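Local coordinates for protein phytase (Citrobacter braakii, PDB 3ZHC) that is a phytase belonging to branch 2 of the histidine phosphatase superfamily, at residues R286-L300 / F417-V431. The protein carries 2 engineered substitutions. Sequence-based numbering, arbitrary orientation.
Sequences RSRATPLLDMIDTAL and FSRLIKEIRVPECAV
With CG set between its backbone N and carbonyl carbon (chi1 70°) and the chain bent at chi3, Arg425 swings its guanidinium edge across to Asp294, whose own CG lies beside the backbone N. The grip is a side-on salt bridge: Arg425 NE donates to the syn lone pair of Asp294 OD1 at 2.8 Å, and Arg425 NH2 reaches Asp294 OD2 almost straight. The two planes are 28° apart. A water bonded to Asp294 OD2 and Val431 N carries this link on to the C-terminal tail. Asp297 OD1 takes a hydrogen bond from Ser418 OG at 2.9 Å. Lys422 NZ, which also donates to Ser418 OG, forms a salt bridge with Asp297 OD2 at 2.7 Å, approaching nearly in line with the C-O bond.

Helix 282-301 lies against the central mixed sheet of the histidine phosphatase fold, with Ile296 and Leu300 on Val34 of strand 28-38, and helix 414-424 packs nearly antiparallel beside it, at 158°. Between them Leu293 CD1 abuts Ile424 CG1, and Ile296 CG2 sits at the edge of the Phe417 ring.

Where helix 414-424 ends, Arg286 NE bonds to Ile424 O at 2.7 Å, and Val426 CG2 lies over the centre of that guanidinium. Thr290 OG1 accepts from Val426 N at 2.9 Å and donates to Arg286 O. Beyond it Cys429 SG, disulfide-bonded to Cys155, rests against Ser287 CB.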
loop_
_atom_site.group_PDB
_atom_site.type_symbol
_atom_site.label_atom_id
_atom_site.label_comp_id
_atom_site.label_asym_id
_atom_site.label_seq_id
_atom_site.Cartn_x
_atom_site.Cartn_y
_atom_site.Cartn_z
ATOM N N ARG B 286 -12.532 -11.139 -16.371
ATOM C CA ARG B 286 -12.321 -12.188 -17.394
ATOM C C ARG B 286 -13.179 -11.969 -18.612
ATOM O O ARG B 286 -12.683 -11.979 -19.727
ATOM C CB ARG B 286 -12.599 -13.592 -16.829
ATOM C CG ARG B 286 -11.530 -14.149 -15.935
ATOM C CD ARG B 286 -11.894 -15.595 -15.451
ATOM N NE ARG B 286 -11.966 -16.546 -16.581
ATOM C CZ ARG B 286 -13.007 -17.339 -16.929
ATOM N NH1 ARG B 286 -14.154 -17.380 -16.238
ATOM N NH2 ARG B 286 -12.875 -18.132 -18.002
ATOM N N SER B 287 -14.472 -11.777 -18.392
ATOM C CA SER B 287 -15.421 -11.516 -19.492
ATOM C C SER B 287 -15.109 -10.206 -20.226
ATOM O O SER B 287 -15.021 -10.186 -21.447
ATOM C CB SER B 287 -16.843 -11.466 -18.950
ATOM O OG SER B 287 -17.175 -12.694 -18.287
ATOM N N ARG B 288 -14.940 -9.122 -19.455
ATOM C CA ARG B 288 -14.728 -7.767 -20.022
ATOM C C ARG B 288 -13.392 -7.582 -20.728
ATOM O O ARG B 288 -13.326 -6.878 -21.713
ATOM C CB ARG B 288 -14.922 -6.670 -18.950
ATOM C CG ARG B 288 -16.348 -6.321 -18.686
ATOM C CD ARG B 288 -16.487 -5.299 -17.553
ATOM N NE ARG B 288 -17.875 -4.794 -17.409
ATOM C CZ ARG B 288 -18.383 -4.170 -16.318
ATOM N NH1 ARG B 288 -17.633 -3.949 -15.217
ATOM N NH2 ARG B 288 -19.666 -3.762 -16.327
ATOM N N ALA B 289 -12.336 -8.219 -20.210
ATOM C CA ALA B 289 -10.985 -8.128 -20.810
ATOM C C ALA B 289 -10.753 -9.059 -22.000
ATOM O O ALA B 289 -9.736 -8.909 -22.671
ATOM C CB ALA B 289 -9.899 -8.390 -19.741
ATOM N N THR B 290 -11.672 -10.005 -22.273
ATOM C CA THR B 290 -11.437 -11.068 -23.314
ATOM C C THR B 290 -11.080 -10.535 -24.740
ATOM O O THR B 290 -10.040 -10.961 -25.300
ATOM C CB THR B 290 -12.609 -12.150 -23.348
ATOM O OG1 THR B 290 -12.526 -12.968 -22.171
ATOM C CG2 THR B 290 -12.527 -13.048 -24.575
ATOM N N PRO B 291 -11.908 -9.621 -25.318
ATOM C CA PRO B 291 -11.572 -9.055 -26.636
ATOM C C PRO B 291 -10.199 -8.374 -26.688
ATOM O O PRO B 291 -9.467 -8.587 -27.636
ATOM C CB PRO B 291 -12.682 -8.038 -26.867
ATOM C CG PRO B 291 -13.784 -8.511 -26.089
ATOM C CD PRO B 291 -13.215 -9.125 -24.862
ATOM N N LEU B 292 -9.864 -7.578 -25.675
ATOM C CA LEU B 292 -8.542 -6.911 -25.619
ATOM C C LEU B 292 -7.397 -7.933 -25.460
ATOM O O LEU B 292 -6.368 -7.813 -26.132
ATOM C CB LEU B 292 -8.494 -5.824 -24.528
ATOM C CG LEU B 292 -9.127 -4.488 -24.941
ATOM C CD1 LEU B 292 -9.428 -3.612 -23.722
ATOM C CD2 LEU B 292 -8.227 -3.733 -25.942
ATOM N N LEU B 293 -7.592 -8.924 -24.581
ATOM C CA LEU B 293 -6.628 -10.039 -24.435
ATOM C C LEU B 293 -6.416 -10.799 -25.762
ATOM O O LEU B 293 -5.273 -11.131 -26.105
ATOM C CB LEU B 293 -7.059 -10.996 -23.327
ATOM C CG LEU B 293 -6.949 -10.404 -21.904
ATOM C CD1 LEU B 293 -7.681 -11.256 -20.907
ATOM C CD2 LEU B 293 -5.489 -10.227 -21.514
ATOM N N ASP B 294 -7.512 -11.053 -26.500
ATOM C CA ASP B 294 -7.442 -11.734 -27.832
ATOM C C ASP B 294 -6.678 -10.907 -28.855
ATOM O O ASP B 294 -5.877 -11.456 -29.617
ATOM C CB ASP B 294 -8.844 -12.055 -28.381
ATOM C CG ASP B 294 -9.553 -13.186 -27.616
ATOM O OD1 ASP B 294 -8.922 -13.908 -26.779
ATOM O OD2 ASP B 294 -10.767 -13.360 -27.867
ATOM N N MET B 295 -6.939 -9.587 -28.866
ATOM C CA MET B 295 -6.221 -8.619 -29.728
ATOM C C MET B 295 -4.743 -8.582 -29.378
ATOM O O MET B 295 -3.899 -8.690 -30.259
ATOM C CB MET B 295 -6.829 -7.208 -29.584
ATOM C CG MET B 295 -6.241 -6.099 -30.530
ATOM S SD MET B 295 -6.512 -6.421 -32.303
ATOM C CE MET B 295 -8.284 -6.199 -32.406
ATOM N N ILE B 296 -4.437 -8.431 -28.081
ATOM C CA ILE B 296 -3.037 -8.391 -27.590
ATOM C C ILE B 296 -2.284 -9.657 -27.991
ATOM O O ILE B 296 -1.132 -9.587 -28.450
ATOM C CB ILE B 296 -2.973 -8.232 -26.049
ATOM C CG1 ILE B 296 -3.444 -6.845 -25.607
ATOM C CG2 ILE B 296 -1.545 -8.463 -25.522
ATOM C CD1 ILE B 296 -3.929 -6.809 -24.166
ATOM N N ASP B 297 -2.955 -10.810 -27.817
ATOM C CA ASP B 297 -2.376 -12.114 -28.102
ATOM C C ASP B 297 -2.083 -12.266 -29.614
ATOM O O ASP B 297 -0.948 -12.578 -30.001
ATOM C CB ASP B 297 -3.309 -13.227 -27.586
ATOM C CG ASP B 297 -2.672 -14.588 -27.597
ATOM O OD1 ASP B 297 -1.423 -14.702 -27.552
ATOM O OD2 ASP B 297 -3.434 -15.565 -27.645
ATOM N N THR B 298 -3.111 -12.033 -30.444
ATOM C CA THR B 298 -2.978 -12.046 -31.911
ATOM C C THR B 298 -1.842 -11.124 -32.396
ATOM O O THR B 298 -1.014 -11.534 -33.215
ATOM C CB THR B 298 -4.284 -11.603 -32.615
ATOM O OG1 THR B 298 -5.360 -12.475 -32.242
ATOM C CG2 THR B 298 -4.121 -11.616 -34.136
ATOM N N ALA B 299 -1.816 -9.893 -31.874
ATOM C CA ALA B 299 -0.817 -8.887 -32.283
ATOM C C ALA B 299 0.623 -9.292 -31.950
ATOM O O ALA B 299 1.533 -8.980 -32.700
ATOM C CB ALA B 299 -1.144 -7.520 -31.670
ATOM N N LEU B 300 0.805 -9.981 -30.825
ATOM C CA LEU B 300 2.126 -10.484 -30.401
ATOM C C LEU B 300 2.534 -11.814 -31.080
ATOM O O LEU B 300 3.724 -12.052 -31.280
ATOM C CB LEU B 300 2.186 -10.615 -28.863
ATOM C CG LEU B 300 2.716 -9.408 -28.056
ATOM C CD1 LEU B 300 2.389 -8.061 -28.675
ATOM C CD2 LEU B 300 2.229 -9.476 -26.597
ATOM N N PHE B 417 2.932 -16.791 -22.123
ATOM C CA PHE B 417 2.074 -15.607 -22.134
ATOM C C PHE B 417 0.756 -15.926 -22.833
ATOM O O PHE B 417 -0.316 -15.669 -22.279
ATOM C CB PHE B 417 2.770 -14.403 -22.815
ATOM C CG PHE B 417 1.905 -13.169 -22.889
ATOM C CD1 PHE B 417 1.684 -12.392 -21.745
ATOM C CD2 PHE B 417 1.304 -12.784 -24.094
ATOM C CE1 PHE B 417 0.869 -11.235 -21.795
ATOM C CE2 PHE B 417 0.490 -11.631 -24.157
ATOM C CZ PHE B 417 0.275 -10.857 -22.998
ATOM N N SER B 418 0.849 -16.491 -24.040
ATOM C CA SER B 418 -0.339 -16.859 -24.832
ATOM C C SER B 418 -1.228 -17.893 -24.119
ATOM O O SER B 418 -2.440 -17.781 -24.147
ATOM C CB SER B 418 0.073 -17.387 -26.206
ATOM O OG SER B 418 -1.052 -17.564 -27.034
ATOM N N ARG B 419 -0.607 -18.889 -23.484
ATOM C CA ARG B 419 -1.361 -19.943 -22.762
ATOM C C ARG B 419 -2.073 -19.419 -21.502
ATOM O O ARG B 419 -3.121 -19.928 -21.139
ATOM C CB ARG B 419 -0.461 -21.175 -22.460
ATOM C CG ARG B 419 -0.300 -22.095 -23.715
ATOM C CD ARG B 419 0.634 -23.339 -23.494
ATOM N NE ARG B 419 0.451 -23.959 -22.159
ATOM C CZ ARG B 419 1.258 -23.788 -21.086
ATOM N NH1 ARG B 419 2.366 -23.010 -21.132
ATOM N NH2 ARG B 419 0.955 -24.416 -19.944
ATOM N N LEU B 420 -1.494 -18.405 -20.858
ATOM C CA LEU B 420 -2.146 -17.723 -19.720
ATOM C C LEU B 420 -3.406 -16.998 -20.187
ATOM O O LEU B 420 -4.413 -16.983 -19.477
ATOM C CB LEU B 420 -1.185 -16.744 -19.067
ATOM C CG LEU B 420 -1.602 -16.035 -17.791
ATOM C CD1 LEU B 420 -2.008 -17.019 -16.696
ATOM C CD2 LEU B 420 -0.453 -15.177 -17.334
ATOM N N ILE B 421 -3.334 -16.402 -21.390
ATOM C CA ILE B 421 -4.479 -15.744 -22.025
ATOM C C ILE B 421 -5.586 -16.762 -22.356
ATOM O O ILE B 421 -6.761 -16.454 -22.200
ATOM C CB ILE B 421 -4.049 -14.898 -23.291
ATOM C CG1 ILE B 421 -3.289 -13.646 -22.836
ATOM C CG2 ILE B 421 -5.243 -14.510 -24.151
ATOM C CD1 ILE B 421 -2.859 -12.727 -23.950
ATOM N N LYS B 422 -5.208 -17.964 -22.802
ATOM C CA LYS B 422 -6.196 -19.042 -23.052
ATOM C C LYS B 422 -6.935 -19.469 -21.781
ATOM O O LYS B 422 -8.144 -19.716 -21.818
ATOM C CB LYS B 422 -5.542 -20.294 -23.643
ATOM C CG LYS B 422 -4.847 -20.153 -24.998
ATOM C CD LYS B 422 -5.714 -19.491 -26.055
ATOM C CE LYS B 422 -5.287 -18.086 -26.345
ATOM N NZ LYS B 422 -4.046 -18.107 -27.174
ATOM N N GLU B 423 -6.206 -19.556 -20.675
ATOM C CA GLU B 423 -6.778 -19.987 -19.407
ATOM C C GLU B 423 -7.795 -18.996 -18.849
ATOM O O GLU B 423 -8.876 -19.395 -18.421
ATOM C CB GLU B 423 -5.662 -20.240 -18.377
ATOM C CG GLU B 423 -6.180 -20.788 -17.025
ATOM C CD GLU B 423 -5.089 -21.357 -16.162
ATOM O OE1 GLU B 423 -4.286 -22.185 -16.676
ATOM O OE2 GLU B 423 -5.032 -20.989 -14.967
ATOM N N ILE B 424 -7.442 -17.718 -18.864
ATOM C CA ILE B 424 -8.295 -16.663 -18.298
ATOM C C ILE B 424 -9.471 -16.203 -19.209
ATOM O O ILE B 424 -10.505 -15.792 -18.691
ATOM C CB ILE B 424 -7.427 -15.419 -17.809
ATOM C CG1 ILE B 424 -6.789 -14.660 -18.979
ATOM C CG2 ILE B 424 -6.376 -15.886 -16.795
ATOM C CD1 ILE B 424 -5.531 -13.799 -18.579
ATOM N N ARG B 425 -9.318 -16.285 -20.530
ATOM C CA ARG B 425 -10.355 -15.767 -21.458
ATOM C C ARG B 425 -11.703 -16.497 -21.355
ATOM O O ARG B 425 -11.747 -17.674 -21.060
ATOM C CB ARG B 425 -9.869 -15.787 -22.917
ATOM C CG ARG B 425 -9.722 -17.169 -23.525
ATOM C CD ARG B 425 -9.096 -17.106 -24.880
ATOM N NE ARG B 425 -9.909 -16.381 -25.856
ATOM C CZ ARG B 425 -10.961 -16.878 -26.512
ATOM N NH1 ARG B 425 -11.389 -18.138 -26.314
ATOM N NH2 ARG B 425 -11.603 -16.112 -27.378
ATOM N N VAL B 426 -12.783 -15.757 -21.605
ATOM C CA VAL B 426 -14.137 -16.282 -21.605
ATOM C C VAL B 426 -14.533 -16.381 -23.089
ATOM O O VAL B 426 -14.774 -15.360 -23.713
ATOM C CB VAL B 426 -15.091 -15.372 -20.812
ATOM C CG1 VAL B 426 -16.535 -15.901 -20.849
ATOM C CG2 VAL B 426 -14.606 -15.233 -19.381
ATOM N N PRO B 427 -14.593 -17.626 -23.661
ATOM C CA PRO B 427 -14.869 -17.784 -25.129
ATOM C C PRO B 427 -16.195 -17.154 -25.618
ATOM O O PRO B 427 -16.275 -16.679 -26.766
ATOM C CB PRO B 427 -14.838 -19.316 -25.336
ATOM C CG PRO B 427 -15.013 -19.893 -24.012
ATOM C CD PRO B 427 -14.452 -18.936 -23.004
ATOM N N GLU B 428 -17.204 -17.135 -24.746
ATOM C CA GLU B 428 -18.495 -16.502 -25.048
ATOM C C GLU B 428 -18.389 -14.969 -25.285
ATOM O O GLU B 428 -19.242 -14.395 -25.971
ATOM C CB GLU B 428 -19.517 -16.768 -23.923
ATOM C CG GLU B 428 -19.985 -18.249 -23.786
ATOM C CD GLU B 428 -19.015 -19.179 -22.994
ATOM O OE1 GLU B 428 -18.070 -18.685 -22.324
ATOM O OE2 GLU B 428 -19.219 -20.410 -23.047
ATOM N N CYS B 429 -17.344 -14.326 -24.722
ATOM C CA CYS B 429 -17.153 -12.852 -24.830
ATOM C C CYS B 429 -16.233 -12.399 -25.957
ATOM O O CYS B 429 -15.876 -11.220 -26.014
ATOM C CB CYS B 429 -16.714 -12.295 -23.471
ATOM S SG CYS B 429 -17.952 -12.612 -22.240
ATOM N N ALA B 430 -15.861 -13.327 -26.857
ATOM C CA ALA B 430 -15.015 -13.009 -28.006
ATOM C C ALA B 430 -15.777 -12.146 -29.013
ATOM O O ALA B 430 -17.006 -12.242 -29.117
ATOM C CB ALA B 430 -14.532 -14.276 -28.675
ATOM N N VAL B 431 -15.038 -11.304 -29.741
ATOM C CA VAL B 431 -15.606 -10.451 -30.785
ATOM C C VAL B 431 -15.288 -11.095 -32.134
ATOM O O VAL B 431 -14.172 -10.981 -32.626
ATOM C CB VAL B 431 -15.067 -9.024 -30.704
ATOM C CG1 VAL B 431 -15.633 -8.179 -31.842
ATOM C CG2 VAL B 431 -15.431 -8.409 -29.373
HETATM O O HOH W 1 -12.092 -11.583 -29.355
#